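Long-range contacts in unknown protein (Galdieria sulphuraria, PDB 2NYI), which is of unknown function but carries tandem ACT domains, a fold that in many relatives binds amino acids or other small regulatory ligands: residues Gln4-Ser9 with Ile74-Ala79; Gly17-Phe22 with Phe45-Leu50; Ser23-Asn28 with Ser63-Ala68. All coordinates share one frame; numbering follows the deposited sequence.

Contact 1 of 3, residues Gln4-Ser9 with Ile74-Ala79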
loop_
_atom_site.group_PDB
_atom_site.type_symbol
_atom_site.label_atom_id
_atom_site.label_comp_id
_atom_site.label_asym_id
_atom_site.label_seq_id
_atom_site.Cartn_x
_atom_site.Cartn_y
_atom_site.Cartn_z
ATOM N N GLN A 4 8.825 0.084 23.066
ATOM C CA GLN A 4 9.528 -0.619 22.000
ATOM C C GLN A 4 8.694 -0.524 20.735
ATOM O O GLN A 4 7.473 -0.432 20.819
ATOM C CB GLN A 4 9.723 -2.088 22.358
ATOM C CG GLN A 4 10.392 -2.332 23.710
ATOM C CD GLN A 4 11.857 -1.939 23.749
ATOM O OE1 GLN A 4 12.502 -1.781 22.712
ATOM N NE2 GLN A 4 12.394 -1.792 24.959
ATOM N N SER A 5 9.358 -0.562 19.583
ATOM C CA SER A 5 8.670 -0.511 18.281
ATOM C C SER A 5 8.622 -1.878 17.585
ATOM O O SER A 5 9.607 -2.624 17.587
ATOM C CB SER A 5 9.337 0.517 17.368
ATOM O OG SER A 5 8.718 0.507 16.077
ATOM N N PHE A 6 7.474 -2.195 16.985
ATOM C CA PHE A 6 7.274 -3.476 16.317
ATOM C C PHE A 6 6.728 -3.205 14.917
ATOM O O PHE A 6 6.040 -2.202 14.701
ATOM C CB PHE A 6 6.279 -4.348 17.101
ATOM C CG PHE A 6 6.744 -4.681 18.493
ATOM C CD1 PHE A 6 7.514 -5.801 18.727
ATOM C CD2 PHE A 6 6.453 -3.817 19.560
ATOM C CE1 PHE A 6 7.977 -6.095 20.037
ATOM C CE2 PHE A 6 6.908 -4.103 20.859
ATOM C CZ PHE A 6 7.658 -5.241 21.091
ATOM N N VAL A 7 7.058 -4.083 13.973
ATOM C CA VAL A 7 6.534 -4.006 12.609
ATOM C C VAL A 7 5.559 -5.152 12.443
ATOM O O VAL A 7 5.887 -6.317 12.703
ATOM C CB VAL A 7 7.639 -4.098 11.529
ATOM C CG1 VAL A 7 7.080 -3.680 10.171
ATOM C CG2 VAL A 7 8.830 -3.212 11.913
ATOM N N VAL A 8 4.344 -4.795 12.046
ATOM C CA VAL A 8 3.245 -5.726 11.892
ATOM C C VAL A 8 2.786 -5.708 10.431
ATOM O O VAL A 8 2.613 -4.627 9.854
ATOM C CB VAL A 8 2.049 -5.301 12.817
ATOM C CG1 VAL A 8 0.822 -6.177 12.577
ATOM C CG2 VAL A 8 2.472 -5.340 14.276
ATOM N N SER A 9 2.636 -6.893 9.843
ATOM C CA SER A 9 2.066 -7.051 8.500
ATOM C C SER A 9 0.773 -7.841 8.603
ATOM O O SER A 9 0.712 -8.841 9.331
ATOM C CB SER A 9 3.044 -7.811 7.588
ATOM O OG SER A 9 4.114 -6.965 7.176
ATOM N N ILE A 74 -0.969 -12.693 9.617
ATOM C CA ILE A 74 -0.452 -11.634 10.480
ATOM C C ILE A 74 0.947 -12.013 10.970
ATOM O O ILE A 74 1.167 -13.159 11.386
ATOM C CB ILE A 74 -1.364 -11.409 11.716
ATOM C CG1 ILE A 74 -2.773 -10.969 11.294
ATOM C CG2 ILE A 74 -0.756 -10.370 12.701
ATOM C CD1 ILE A 74 -3.803 -11.162 12.391
ATOM N N SER A 75 1.870 -11.057 10.943
ATOM C CA SER A 75 3.197 -11.280 11.551
ATOM C C SER A 75 3.598 -10.044 12.337
ATOM O O SER A 75 3.180 -8.934 12.008
ATOM C CB SER A 75 4.254 -11.642 10.499
ATOM O OG SER A 75 4.513 -10.550 9.628
ATOM N N THR A 76 4.370 -10.259 13.400
ATOM C CA THR A 76 4.829 -9.187 14.268
ATOM C C THR A 76 6.307 -9.479 14.541
ATOM O O THR A 76 6.647 -10.608 14.907
ATOM C CB THR A 76 4.047 -9.189 15.636
ATOM O OG1 THR A 76 2.639 -9.053 15.403
ATOM C CG2 THR A 76 4.500 -8.038 16.546
ATOM N N ARG A 77 7.167 -8.474 14.388
ATOM C CA ARG A 77 8.580 -8.614 14.733
ATOM C C ARG A 77 9.063 -7.306 15.324
ATOM O O ARG A 77 8.443 -6.261 15.107
ATOM C CB ARG A 77 9.433 -8.966 13.517
ATOM C CG ARG A 77 9.443 -7.905 12.429
ATOM C CD ARG A 77 10.418 -8.219 11.319
ATOM N NE ARG A 77 10.343 -7.208 10.265
ATOM C CZ ARG A 77 11.048 -6.073 10.241
ATOM N NH1 ARG A 77 11.913 -5.766 11.210
ATOM N NH2 ARG A 77 10.898 -5.234 9.233
ATOM N N ARG A 78 10.149 -7.367 16.095
ATOM C CA ARG A 78 10.776 -6.161 16.619
ATOM C C ARG A 78 11.178 -5.291 15.429
ATOM O O ARG A 78 11.537 -5.809 14.356
ATOM C CB ARG A 78 12.012 -6.506 17.471
ATOM C CG ARG A 78 12.025 -5.952 18.915
ATOM C CD ARG A 78 10.989 -4.867 19.156
ATOM N NE ARG A 78 11.468 -3.706 19.903
ATOM C CZ ARG A 78 12.183 -2.709 19.380
ATOM N NH1 ARG A 78 12.545 -2.732 18.107
ATOM N NH2 ARG A 78 12.553 -1.687 20.139
ATOM N N ALA A 79 11.094 -3.976 15.610
ATOM C CA ALA A 79 11.553 -3.023 14.606
ATOM C C ALA A 79 13.057 -3.158 14.408
ATOM O O ALA A 79 13.792 -3.470 15.351
ATOM C CB ALA A 79 11.206 -1.599 15.007
HETATM O O HOH W 1 6.227 -8.263 10.567
#
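Strand 4-9 runs antiparallel to strand 74-78, with Val7 facing Arg77 and Ser9 facing Ser75 as hydrogen-bonded pairs. The ladder gains a further rung where Ala79 N donates to Ser5 O (2.8 Å), although this donor stands above the carbonyl plane. Arg78 starts away from strand 4-9, yet its end returns to it: in the conformer described, one of two deposited, bends at chi2 (-15°, nearly eclipsed) and chi3 fold the chain back. Arg78 CD thereby settles over one face of the Phe6 ring, 3.4 Å from Phe6 CE1, and the guanidinium continues along the strand to Gln4. There Arg78 NH2 donates to Gln4 OE1 at 2.6 Å, a bond lying in both the guanidinium and the carbonyl plane. Gln4 meets it with CG beside its own backbone N (chi1 -53°) and a second bend at chi2, while NE2 is hydrogen-bonded to Glu2, so the amide is gripped at both ends. An alanine here would remove that grip and probably leave the arginine tip less firmly oriented. Arg77 differs: CG takes the crowded position between backbone N and carbonyl carbon (chi1 63°), then the chain extends alongside Val7, whose CG2 sits over a guanidinium face, 3.9 Å from Arg77 NH2. Arg77 NE makes a salt bridge to Asp44 of the second subunit, and Arg77 NH2 a hydrogen bond to its Gly42 O. On the other face of the sheet Val8 CG2 lies beside Thr76 OG1 (3.9 Å), a hydroxyl hydrogen-bonded to Gln62. Such pairing of the domain's first and last strands is characteristic of the ferredoxin-like beta-alpha-beta-beta-alpha-beta fold of ACT domains.

Contact 2 of 3, residues Gly17-Phe22 with Phe45-Leu50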
loop_
_atom_site.group_PDB
_atom_site.type_symbol
_atom_site.label_atom_id
_atom_site.label_comp_id
_atom_site.label_asym_id
_atom_site.label_seq_id
_atom_site.Cartn_x
_atom_site.Cartn_y
_atom_site.Cartn_z
ATOM N N GLY A 17 -14.316 -2.920 7.721
ATOM C CA GLY A 17 -14.041 -3.033 9.152
ATOM C C GLY A 17 -12.718 -3.645 9.545
ATOM O O GLY A 17 -12.484 -3.868 10.726
ATOM N N ILE A 18 -11.865 -3.961 8.576
ATOM C CA ILE A 18 -10.546 -4.561 8.916
ATOM C C ILE A 18 -9.678 -3.586 9.714
ATOM O O ILE A 18 -9.203 -3.917 10.821
ATOM C CB ILE A 18 -9.771 -5.060 7.666
ATOM C CG1 ILE A 18 -10.576 -6.123 6.938
ATOM C CG2 ILE A 18 -8.342 -5.653 8.086
ATOM C CD1 ILE A 18 -10.033 -6.422 5.521
ATOM N N VAL A 19 -9.497 -2.377 9.173
ATOM C CA VAL A 19 -8.690 -1.379 9.859
ATOM C C VAL A 19 -9.315 -1.101 11.228
ATOM O O VAL A 19 -8.591 -0.930 12.228
ATOM C CB VAL A 19 -8.510 -0.077 9.076
ATOM C CG1 VAL A 19 -7.590 0.866 9.867
ATOM C CG2 VAL A 19 -7.885 -0.356 7.657
ATOM N N HIS A 20 -10.651 -1.024 11.286
ATOM C CA HIS A 20 -11.267 -0.803 12.592
ATOM C C HIS A 20 -10.964 -1.915 13.603
ATOM O O HIS A 20 -10.610 -1.630 14.762
ATOM C CB HIS A 20 -12.766 -0.544 12.502
ATOM C CG HIS A 20 -13.384 -0.338 13.851
ATOM N ND1 HIS A 20 -14.247 -1.249 14.411
ATOM C CD2 HIS A 20 -13.159 0.603 14.800
ATOM C CE1 HIS A 20 -14.584 -0.844 15.626
ATOM N NE2 HIS A 20 -13.937 0.276 15.886
ATOM N N ASP A 21 -11.121 -3.163 13.175
ATOM C CA ASP A 21 -10.898 -4.320 14.064
ATOM C C ASP A 21 -9.468 -4.335 14.563
ATOM O O ASP A 21 -9.213 -4.577 15.746
ATOM C CB ASP A 21 -11.249 -5.631 13.353
ATOM C CG ASP A 21 -12.750 -5.805 13.145
ATOM O OD1 ASP A 21 -13.551 -5.060 13.752
ATOM O OD2 ASP A 21 -13.128 -6.689 12.358
ATOM N N PHE A 22 -8.540 -4.063 13.641
ATOM C CA PHE A 22 -7.101 -3.946 13.934
ATOM C C PHE A 22 -6.837 -2.875 15.009
ATOM O O PHE A 22 -6.155 -3.124 16.023
ATOM C CB PHE A 22 -6.363 -3.593 12.624
ATOM C CG PHE A 22 -4.877 -3.452 12.776
ATOM C CD1 PHE A 22 -4.032 -4.514 12.485
ATOM C CD2 PHE A 22 -4.320 -2.241 13.191
ATOM C CE1 PHE A 22 -2.637 -4.366 12.613
ATOM C CE2 PHE A 22 -2.935 -2.095 13.326
ATOM C CZ PHE A 22 -2.104 -3.169 13.042
ATOM N N PHE A 45 -6.590 -7.242 0.789
ATOM C CA PHE A 45 -6.210 -6.217 1.753
ATOM C C PHE A 45 -4.767 -6.498 2.209
ATOM O O PHE A 45 -4.413 -7.633 2.505
ATOM C CB PHE A 45 -7.192 -6.245 2.963
ATOM C CG PHE A 45 -6.746 -5.395 4.129
ATOM C CD1 PHE A 45 -7.354 -4.164 4.375
ATOM C CD2 PHE A 45 -5.732 -5.829 4.983
ATOM C CE1 PHE A 45 -6.934 -3.366 5.462
ATOM C CE2 PHE A 45 -5.298 -5.038 6.064
ATOM C CZ PHE A 45 -5.908 -3.806 6.296
ATOM N N ALA A 46 -3.947 -5.451 2.288
ATOM C CA ALA A 46 -2.608 -5.589 2.894
ATOM C C ALA A 46 -2.323 -4.300 3.681
ATOM O O ALA A 46 -2.686 -3.181 3.230
ATOM C CB ALA A 46 -1.535 -5.838 1.809
HETATM N N MSE A 47 -1.677 -4.446 4.840
HETATM C CA MSE A 47 -1.282 -3.278 5.645
HETATM C C MSE A 47 -0.038 -3.574 6.450
HETATM O O MSE A 47 0.121 -4.673 6.978
HETATM C CB MSE A 47 -2.432 -2.880 6.600
HETATM C CG MSE A 47 -2.104 -1.660 7.468
HETATM SE SE MSE A 47 -3.720 -0.945 8.308
HETATM C CE MSE A 47 -3.989 -2.244 9.401
ATOM N N ILE A 48 0.836 -2.587 6.529
ATOM C CA ILE A 48 2.030 -2.657 7.366
ATOM C C ILE A 48 1.906 -1.509 8.374
ATOM O O ILE A 48 1.518 -0.394 8.017
ATOM C CB ILE A 48 3.318 -2.525 6.554
ATOM C CG1 ILE A 48 3.346 -3.596 5.444
ATOM C CG2 ILE A 48 4.555 -2.722 7.489
ATOM C CD1 ILE A 48 4.439 -3.363 4.404
ATOM N N VAL A 49 2.178 -1.830 9.637
ATOM C CA VAL A 49 2.033 -0.865 10.722
ATOM C C VAL A 49 3.264 -0.923 11.638
ATOM O O VAL A 49 3.745 -2.013 11.958
ATOM C CB VAL A 49 0.772 -1.181 11.556
ATOM C CG1 VAL A 49 0.515 -0.091 12.600
ATOM C CG2 VAL A 49 -0.478 -1.350 10.640
ATOM N N LEU A 50 3.756 0.260 12.029
ATOM C CA LEU A 50 4.741 0.391 13.115
ATOM C C LEU A 50 3.939 0.652 14.386
ATOM O O LEU A 50 3.147 1.615 14.471
ATOM C CB LEU A 50 5.768 1.510 12.851
ATOM C CG LEU A 50 6.714 1.234 11.657
ATOM C CD1 LEU A 50 7.531 2.454 11.267
ATOM C CD2 LEU A 50 7.649 0.085 12.009
#
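Helix 18-22 runs at 36° to strand 45-50, their axes 11.0 Å apart, and large apolar side chains fill the space between the backbones. Ile18 reaches out tip to tip with Phe45 and can be followed atom by atom. Its CB already lies 4.0 Å from Phe45 CE1. From there the side chain forks. Ile18 CG2, anti to the backbone N, stands over a face of the Phe45 ring in a CH-pi contact, with Phe45 CZ the nearest ring atom at 3.5 Å. The other branch leaves through CG1, beside the backbone N, and stays extended (chi2 166°), so that Ile18 CD1 ends 3.7 Å from Phe45 CG, near the root of the ring. One isoleucine thus spans the aromatic group from root to tip. Val19 approaches the same ring differently, with CG2 at its edge and in its plane. One helical turn on, Phe22 meets Met47, deposited as selenomethionine. A bend at chi3 (70°) places the Met47 methyl CE over the centre of the Phe22 ring, 3.7 Å from the centroid; SE lies farther back, giving a Met-aromatic contact led by the methyl. The tip of the ring, Phe22 CZ, touches Val49 CG2 at 3.4 Å. Alternate residues of the strand face the other way, where Ala46 packs on Ile48 of the second subunit. All six touching residues are buried and no hydrogen bond crosses, so the contact probably rests on dispersion, CH-pi attraction and the exclusion of water, and the fit of methyl groups to ring faces and edges is likely to lend it specificity.

Contact 3 of 3, residues Ser23-Asn28 with Ser63-Ala68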
loop_
_atom_site.group_PDB
_atom_site.type_symbol
_atom_site.label_atom_id
_atom_site.label_comp_id
_atom_site.label_asym_id
_atom_site.label_seq_id
_atom_site.Cartn_x
_atom_site.Cartn_y
_atom_site.Cartn_z
ATOM N N SER A 23 -7.406 -1.691 14.779
ATOM C CA SER A 23 -7.197 -0.514 15.633
ATOM C C SER A 23 -7.831 -0.719 17.001
ATOM O O SER A 23 -7.254 -0.343 18.032
ATOM C CB SER A 23 -7.822 0.712 14.957
ATOM O OG SER A 23 -7.153 0.953 13.731
ATOM N N TRP A 24 -9.023 -1.310 17.009
ATOM C CA TRP A 24 -9.686 -1.638 18.264
ATOM C C TRP A 24 -8.801 -2.571 19.102
ATOM O O TRP A 24 -8.621 -2.363 20.314
ATOM C CB TRP A 24 -11.063 -2.256 18.005
ATOM C CG TRP A 24 -11.787 -2.485 19.275
ATOM C CD1 TRP A 24 -12.646 -1.625 19.896
ATOM C CD2 TRP A 24 -11.663 -3.630 20.137
ATOM N NE1 TRP A 24 -13.089 -2.179 21.082
ATOM C CE2 TRP A 24 -12.508 -3.408 21.249
ATOM C CE3 TRP A 24 -10.936 -4.828 20.068
ATOM C CZ2 TRP A 24 -12.636 -4.334 22.292
ATOM C CZ3 TRP A 24 -11.068 -5.756 21.111
ATOM C CH2 TRP A 24 -11.913 -5.498 22.202
ATOM N N ALA A 25 -8.233 -3.587 18.451
ATOM C CA ALA A 25 -7.425 -4.591 19.152
ATOM C C ALA A 25 -6.198 -3.979 19.812
ATOM O O ALA A 25 -5.879 -4.307 20.955
ATOM C CB ALA A 25 -7.014 -5.720 18.190
ATOM N N LEU A 26 -5.509 -3.102 19.088
ATOM C CA LEU A 26 -4.319 -2.410 19.602
ATOM C C LEU A 26 -4.680 -1.461 20.740
ATOM O O LEU A 26 -3.966 -1.391 21.738
ATOM C CB LEU A 26 -3.628 -1.613 18.491
ATOM C CG LEU A 26 -2.999 -2.412 17.351
ATOM C CD1 LEU A 26 -2.058 -1.486 16.541
ATOM C CD2 LEU A 26 -2.247 -3.605 17.881
ATOM N N LYS A 27 -5.787 -0.738 20.581
ATOM C CA LYS A 27 -6.237 0.209 21.629
ATOM C C LYS A 27 -6.476 -0.527 22.940
ATOM O O LYS A 27 -6.108 -0.041 24.022
ATOM C CB LYS A 27 -7.506 0.958 21.197
ATOM C CG LYS A 27 -7.934 2.027 22.209
ATOM C CD LYS A 27 -9.265 2.686 21.866
ATOM C CE LYS A 27 -9.594 3.732 22.944
ATOM N NZ LYS A 27 -10.655 4.694 22.555
ATOM N N ASN A 28 -7.099 -1.703 22.815
ATOM C CA ASN A 28 -7.463 -2.586 23.917
ATOM C C ASN A 28 -6.249 -3.022 24.745
ATOM O O ASN A 28 -6.356 -3.196 25.965
ATOM C CB ASN A 28 -8.219 -3.808 23.357
ATOM C CG ASN A 28 -8.808 -4.705 24.438
ATOM O OD1 ASN A 28 -9.535 -4.244 25.320
ATOM N ND2 ASN A 28 -8.529 -6.012 24.345
ATOM N N SER A 63 -1.079 -11.987 19.355
ATOM C CA SER A 63 -2.254 -12.644 19.892
ATOM C C SER A 63 -3.510 -11.808 19.775
ATOM O O SER A 63 -4.553 -12.338 19.372
ATOM C CB SER A 63 -2.005 -13.065 21.346
ATOM O OG SER A 63 -1.129 -14.173 21.324
ATOM N N ALA A 64 -3.424 -10.525 20.143
ATOM C CA ALA A 64 -4.573 -9.612 20.114
ATOM C C ALA A 64 -5.133 -9.500 18.694
ATOM O O ALA A 64 -6.359 -9.503 18.483
ATOM C CB ALA A 64 -4.173 -8.227 20.630
ATOM N N LEU A 65 -4.216 -9.418 17.726
ATOM C CA LEU A 65 -4.586 -9.264 16.312
ATOM C C LEU A 65 -5.157 -10.553 15.730
ATOM O O LEU A 65 -6.128 -10.510 14.966
ATOM C CB LEU A 65 -3.382 -8.769 15.505
ATOM C CG LEU A 65 -2.933 -7.329 15.810
ATOM C CD1 LEU A 65 -1.776 -6.972 14.857
ATOM C CD2 LEU A 65 -4.082 -6.287 15.704
ATOM N N GLU A 66 -4.578 -11.704 16.079
ATOM C CA GLU A 66 -5.136 -12.973 15.646
ATOM C C GLU A 66 -6.575 -13.169 16.147
ATOM O O GLU A 66 -7.411 -13.715 15.413
ATOM C CB GLU A 66 -4.248 -14.138 16.068
ATOM C CG GLU A 66 -2.923 -14.235 15.314
ATOM C CD GLU A 66 -2.150 -15.505 15.670
ATOM O OE1 GLU A 66 -2.766 -16.450 16.208
ATOM O OE2 GLU A 66 -0.936 -15.576 15.411
ATOM N N SER A 67 -6.871 -12.695 17.363
ATOM C CA SER A 67 -8.234 -12.771 17.922
ATOM C C SER A 67 -9.203 -11.848 17.177
ATOM O O SER A 67 -10.333 -12.251 16.879
ATOM C CB SER A 67 -8.239 -12.440 19.429
ATOM O OG SER A 67 -9.574 -12.392 19.948
ATOM N N ALA A 68 -8.750 -10.629 16.878
ATOM C CA ALA A 68 -9.565 -9.593 16.227
ATOM C C ALA A 68 -9.780 -9.857 14.731
ATOM O O ALA A 68 -10.799 -9.449 14.168
ATOM C CB ALA A 68 -8.926 -8.213 16.412
#
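Leu26 and Leu65 adopt matching first torsions, each with CG beside the backbone N and anti to the carbonyl carbon (chi1 -66° and -68°). Both side chains leave their helices obliquely to the facing one, but this rotation swings their ends inward, and Leu26 CD2 meets Leu65 CD2 at 3.9 Å. That same Leu65 methyl also lies 3.9 Å from Ala25 CB, so it fits between two consecutive residues of helix 23-28. Beside the leucines, Ala25 CB meets both Ala68 CB, at 3.6 Å, and the carbonyl oxygen Ala64 O, at 3.9 Å. The alanines Ala25, Ala64 and Ala68 let the backbones come together, with Ala25 CA only 5.9 Å from Ala64 CA. The helix segments run roughly antiparallel, at 142°, with their axes approaching to 9.0 Å. No hydrogen bond joins them. Within the ACT domain these two helices lie side by side against one face of the sheet; Leu65 reaches Val8 on strand 4-13 and Ile74 on strand 73-78, while Trp24 and Lys27 border the second subunit.

From the N terminus, strand 4-13 leads into helix 18-28, strands 32-41 and 44-53, helix 59-68 and then strand 73-78, the last strand of this domain. Contact 1 closes the longest loop, bringing that strand back beside the first, and it encloses the other two. Contact 2 closes a shorter loop from the start of the first helix to strand 44-53, and contact 3 ties the end of that helix to the second; their segments alternate along the chain, so these loops cross. Leu65 packs on Phe22, linking contacts 2 and 3. Between contacts 1 and 2 the link runs from strand to strand, where Val8 O probably hydrogen-bonds Val49 N. Contact 1 thus joins two strands, contact 2 sets helix 18-28 on the sheet, and contact 3 joins helices 18-28 and 59-68.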